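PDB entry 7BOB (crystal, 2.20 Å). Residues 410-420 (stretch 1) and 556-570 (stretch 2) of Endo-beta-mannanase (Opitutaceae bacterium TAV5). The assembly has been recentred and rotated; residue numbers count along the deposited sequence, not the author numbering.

Stretch 1 (410-420) SRRLILAHHLL
Stretch 2 556-570: ADVEASFLSQWPDRQ

How do the two backbones meet? Stretch 1 is helical throughout, part of a longer helix; stretch 2 forms a helix that starts at Val-558, then a 3-10 turn at 566-567, and is helical again at Arg-569 and Gln-570. The first two helices cross almost at right angles (83°), their axes 9.3 Å apart at closest approach. Arg-412 and Glu-559 set the register, with CA atoms 5.4 Å apart, and 560 Å² is buried in all.

What fixes the N-terminal end of the second helix? Asp-557 (chi1 t, -167°) points toward stretch 1 and spreads its carboxylate between two tasks: OD1 caps the helix, accepting from Ala-560 N at 3.3 Å, while OD2 accepts from Arg-412 NH2 at 2.6 Å in a salt bridge. Arg-412 starts sideways, but its m, t, t chain with chi4 at 88° carries the guanidinium to the acid, which lies at its edge, near its plane. On the way its CG passes 3.9 Å from Glu-559 CB. Glu-559 is folded (chi1 m, chi2 p), with OE2 4.1 Å from Ala-416 CB and hydrogen-bonded elsewhere in the structure.

Which residue fills the middle? Leu-415, buried and pointing toward stretch 2, adopts t, p. Its CD2 lies 3.8 Å from both Phe-562 CB and Leu-563 CG, while CD1 reaches the edge of the Trp-566 ring, 3.6 Å from CZ3. Branched and apolar, it suits this pocket. One turn on, Leu-419 (m, t) brings CD1 within 4.0 Å of Phe-562 CD2.

How does Arg-411 contribute from a partly exposed position? With chi1 between wells (-109°), then t, p and chi4 at 83°, it lays one guanidinium face over Leu-563 (m, t), CZ to CD1 3.8 Å. NH2 remains free to donate to a water (3.1 Å from its O), which donates to Ala-560 O (2.9 Å).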

# COMPACT_ATOMS: atom_id res chain seq x y z
N SER A 410 1.93 -19.87 -0.75
CA SER A 410 1.47 -20.68 0.37
C SER A 410 -0.05 -20.73 0.45
O SER A 410 -0.60 -21.73 0.91
CB SER A 410 2.07 -20.17 1.67
OG SER A 410 1.47 -18.95 2.07
N ARG A 411 -0.74 -19.67 0.03
CA ARG A 411 -2.20 -19.74 -0.05
C ARG A 411 -2.64 -20.87 -0.97
O ARG A 411 -3.59 -21.60 -0.67
CB ARG A 411 -2.78 -18.42 -0.57
CG ARG A 411 -3.52 -17.60 0.47
CD ARG A 411 -3.55 -16.08 0.07
NE ARG A 411 -3.98 -15.88 -1.31
CZ ARG A 411 -5.26 -15.84 -1.69
NH1 ARG A 411 -6.21 -16.01 -0.75
NH2 ARG A 411 -5.59 -15.66 -2.98
N ARG A 412 -1.96 -21.01 -2.12
CA ARG A 412 -2.34 -22.04 -3.08
C ARG A 412 -1.95 -23.42 -2.59
O ARG A 412 -2.68 -24.40 -2.82
CB ARG A 412 -1.67 -21.78 -4.43
CG ARG A 412 -2.07 -20.47 -5.09
CD ARG A 412 -1.06 -20.08 -6.18
NE ARG A 412 -1.64 -19.20 -7.19
CZ ARG A 412 -1.66 -17.87 -7.08
NH1 ARG A 412 -1.11 -17.30 -5.99
NH2 ARG A 412 -2.21 -17.12 -8.03
N LEU A 413 -0.81 -23.52 -1.90
CA LEU A 413 -0.38 -24.81 -1.41
C LEU A 413 -1.29 -25.27 -0.27
O LEU A 413 -1.66 -26.45 -0.22
CB LEU A 413 1.08 -24.72 -0.96
CG LEU A 413 2.14 -24.58 -2.06
CD1 LEU A 413 3.52 -24.43 -1.44
CD2 LEU A 413 2.12 -25.77 -2.99
N ILE A 414 -1.70 -24.34 0.60
CA ILE A 414 -2.52 -24.71 1.75
C ILE A 414 -3.84 -25.32 1.28
O ILE A 414 -4.27 -26.38 1.77
CB ILE A 414 -2.75 -23.49 2.65
CG1 ILE A 414 -1.50 -23.23 3.50
CG2 ILE A 414 -3.99 -23.70 3.52
CD1 ILE A 414 -1.50 -21.88 4.22
N LEU A 415 -4.47 -24.68 0.31
CA LEU A 415 -5.79 -25.10 -0.16
C LEU A 415 -5.70 -26.39 -0.95
O LEU A 415 -6.52 -27.30 -0.77
CB LEU A 415 -6.43 -24.00 -1.01
CG LEU A 415 -7.83 -24.38 -1.50
CD1 LEU A 415 -8.81 -24.38 -0.34
CD2 LEU A 415 -8.28 -23.44 -2.59
N ALA A 416 -4.73 -26.48 -1.87
CA ALA A 416 -4.55 -27.72 -2.60
C ALA A 416 -4.28 -28.87 -1.64
O ALA A 416 -4.85 -29.96 -1.79
CB ALA A 416 -3.42 -27.58 -3.62
N HIS A 417 -3.43 -28.63 -0.63
CA HIS A 417 -3.10 -29.66 0.35
C HIS A 417 -4.35 -30.13 1.08
O HIS A 417 -4.55 -31.34 1.26
CB HIS A 417 -2.08 -29.10 1.35
CG HIS A 417 -1.75 -30.04 2.47
ND1 HIS A 417 -2.28 -29.91 3.73
CD2 HIS A 417 -0.92 -31.11 2.51
CE1 HIS A 417 -1.78 -30.85 4.51
NE2 HIS A 417 -0.96 -31.60 3.79
N HIS A 418 -5.21 -29.20 1.48
CA HIS A 418 -6.43 -29.58 2.20
C HIS A 418 -7.42 -30.30 1.28
O HIS A 418 -8.03 -31.30 1.68
CB HIS A 418 -7.08 -28.35 2.82
CG HIS A 418 -8.54 -28.51 3.10
ND1 HIS A 418 -9.03 -29.38 4.07
CD2 HIS A 418 -9.62 -27.93 2.53
CE1 HIS A 418 -10.35 -29.31 4.09
NE2 HIS A 418 -10.73 -28.43 3.17
N LEU A 419 -7.58 -29.81 0.05
CA LEU A 419 -8.57 -30.39 -0.84
C LEU A 419 -8.13 -31.77 -1.32
O LEU A 419 -8.97 -32.65 -1.52
CB LEU A 419 -8.83 -29.47 -2.04
CG LEU A 419 -9.44 -28.08 -1.75
CD1 LEU A 419 -9.50 -27.21 -3.02
CD2 LEU A 419 -10.83 -28.18 -1.11
N LEU A 420 -6.82 -31.97 -1.52
CA LEU A 420 -6.34 -33.30 -1.88
C LEU A 420 -6.54 -34.30 -0.75
O LEU A 420 -6.90 -35.46 -0.99
CB LEU A 420 -4.87 -33.22 -2.29
CG LEU A 420 -4.62 -32.58 -3.64
CD1 LEU A 420 -3.22 -31.99 -3.73
CD2 LEU A 420 -4.88 -33.61 -4.75
N ALA A 556 -6.12 -22.21 -16.31
CA ALA A 556 -6.76 -21.28 -15.39
C ALA A 556 -6.06 -21.40 -14.06
O ALA A 556 -5.41 -22.41 -13.76
CB ALA A 556 -8.26 -21.56 -15.24
N ASP A 557 -6.16 -20.34 -13.25
CA ASP A 557 -5.58 -20.35 -11.91
C ASP A 557 -6.59 -20.99 -10.97
O ASP A 557 -7.38 -20.31 -10.30
CB ASP A 557 -5.20 -18.94 -11.48
CG ASP A 557 -4.32 -18.94 -10.25
OD1 ASP A 557 -4.32 -19.96 -9.51
OD2 ASP A 557 -3.65 -17.92 -10.02
N VAL A 558 -6.53 -22.33 -10.88
CA VAL A 558 -7.52 -23.11 -10.15
C VAL A 558 -7.60 -22.66 -8.69
O VAL A 558 -8.67 -22.27 -8.19
CB VAL A 558 -7.19 -24.61 -10.26
CG1 VAL A 558 -8.16 -25.47 -9.44
CG2 VAL A 558 -7.18 -25.04 -11.72
N GLU A 559 -6.47 -22.71 -7.99
CA GLU A 559 -6.50 -22.43 -6.57
C GLU A 559 -6.94 -21.00 -6.28
O GLU A 559 -7.71 -20.77 -5.34
CB GLU A 559 -5.13 -22.71 -5.95
CG GLU A 559 -4.84 -24.21 -5.86
CD GLU A 559 -4.35 -24.78 -7.19
OE1 GLU A 559 -4.08 -23.99 -8.12
OE2 GLU A 559 -4.22 -26.00 -7.28
N ALA A 560 -6.50 -20.04 -7.10
CA ALA A 560 -6.93 -18.67 -6.91
C ALA A 560 -8.44 -18.55 -7.14
O ALA A 560 -9.15 -17.94 -6.33
CB ALA A 560 -6.16 -17.72 -7.84
N SER A 561 -8.94 -19.13 -8.24
CA SER A 561 -10.38 -19.11 -8.50
C SER A 561 -11.16 -19.68 -7.32
O SER A 561 -12.12 -19.06 -6.85
CB SER A 561 -10.71 -19.89 -9.78
OG SER A 561 -9.86 -19.58 -10.87
N PHE A 562 -10.76 -20.85 -6.84
CA PHE A 562 -11.42 -21.40 -5.67
C PHE A 562 -11.33 -20.45 -4.47
O PHE A 562 -12.32 -20.21 -3.77
CB PHE A 562 -10.80 -22.75 -5.32
CG PHE A 562 -11.10 -23.84 -6.33
CD1 PHE A 562 -12.03 -23.64 -7.35
CD2 PHE A 562 -10.48 -25.07 -6.22
CE1 PHE A 562 -12.29 -24.63 -8.23
CE2 PHE A 562 -10.74 -26.07 -7.11
CZ PHE A 562 -11.66 -25.85 -8.13
N LEU A 563 -10.14 -19.87 -4.23
CA LEU A 563 -9.98 -18.96 -3.11
C LEU A 563 -10.82 -17.70 -3.28
O LEU A 563 -11.34 -17.18 -2.28
CB LEU A 563 -8.50 -18.61 -2.90
CG LEU A 563 -7.63 -19.70 -2.26
CD1 LEU A 563 -6.16 -19.42 -2.46
CD2 LEU A 563 -7.94 -19.90 -0.79
N SER A 564 -11.01 -17.21 -4.52
CA SER A 564 -11.87 -16.04 -4.73
C SER A 564 -13.33 -16.32 -4.40
O SER A 564 -14.10 -15.37 -4.20
CB SER A 564 -11.76 -15.52 -6.18
OG SER A 564 -12.39 -16.41 -7.10
N GLN A 565 -13.75 -17.59 -4.35
CA GLN A 565 -15.12 -17.95 -4.00
C GLN A 565 -15.22 -18.48 -2.58
O GLN A 565 -16.16 -19.23 -2.25
CB GLN A 565 -15.70 -18.94 -5.02
CG GLN A 565 -15.52 -18.46 -6.50
CD GLN A 565 -16.16 -17.09 -6.78
OE1 GLN A 565 -15.49 -16.13 -7.19
NE2 GLN A 565 -17.47 -17.00 -6.55
N TRP A 566 -14.30 -18.05 -1.72
CA TRP A 566 -14.29 -18.46 -0.32
C TRP A 566 -15.61 -18.28 0.42
O TRP A 566 -15.95 -19.16 1.23
CB TRP A 566 -13.16 -17.74 0.42
CG TRP A 566 -12.67 -18.52 1.60
CD1 TRP A 566 -12.78 -18.19 2.92
CD2 TRP A 566 -12.04 -19.81 1.56
NE1 TRP A 566 -12.23 -19.17 3.70
CE2 TRP A 566 -11.77 -20.18 2.89
CE3 TRP A 566 -11.65 -20.67 0.53
CZ2 TRP A 566 -11.14 -21.38 3.21
CZ3 TRP A 566 -11.03 -21.84 0.84
CH2 TRP A 566 -10.78 -22.19 2.18
N PRO A 567 -16.37 -17.19 0.24
CA PRO A 567 -17.62 -17.05 1.01
C PRO A 567 -18.64 -18.14 0.72
O PRO A 567 -19.52 -18.37 1.56
CB PRO A 567 -18.14 -15.67 0.59
CG PRO A 567 -16.91 -14.93 0.24
CD PRO A 567 -16.08 -15.95 -0.50
N ASP A 568 -18.56 -18.82 -0.43
CA ASP A 568 -19.44 -19.95 -0.73
C ASP A 568 -18.76 -21.29 -0.44
O ASP A 568 -19.16 -22.33 -0.99
CB ASP A 568 -19.92 -19.86 -2.18
CG ASP A 568 -20.87 -18.68 -2.42
OD1 ASP A 568 -21.91 -18.61 -1.74
OD2 ASP A 568 -20.56 -17.80 -3.26
N ARG A 569 -17.77 -21.29 0.44
CA ARG A 569 -16.98 -22.49 0.73
C ARG A 569 -17.84 -23.70 1.09
O ARG A 569 -17.58 -24.83 0.62
CB ARG A 569 -16.02 -22.16 1.88
CG ARG A 569 -15.03 -23.23 2.18
CD ARG A 569 -14.37 -23.05 3.55
NE ARG A 569 -13.87 -24.36 3.96
CZ ARG A 569 -13.40 -24.69 5.16
NH1 ARG A 569 -13.32 -23.79 6.14
NH2 ARG A 569 -13.01 -25.94 5.36
N GLN A 570 -18.84 -23.50 1.95
CA GLN A 570 -19.67 -24.60 2.44
C GLN A 570 -20.20 -25.46 1.30
O GLN A 570 -20.02 -26.68 1.29
CB GLN A 570 -20.84 -24.04 3.25
CG GLN A 570 -20.56 -23.93 4.74
CD GLN A 570 -21.74 -24.38 5.57
OE1 GLN A 570 -22.56 -23.57 6.01
NE2 GLN A 570 -21.86 -25.70 5.76
O HOH W 1 -7.99 -15.65 -5.00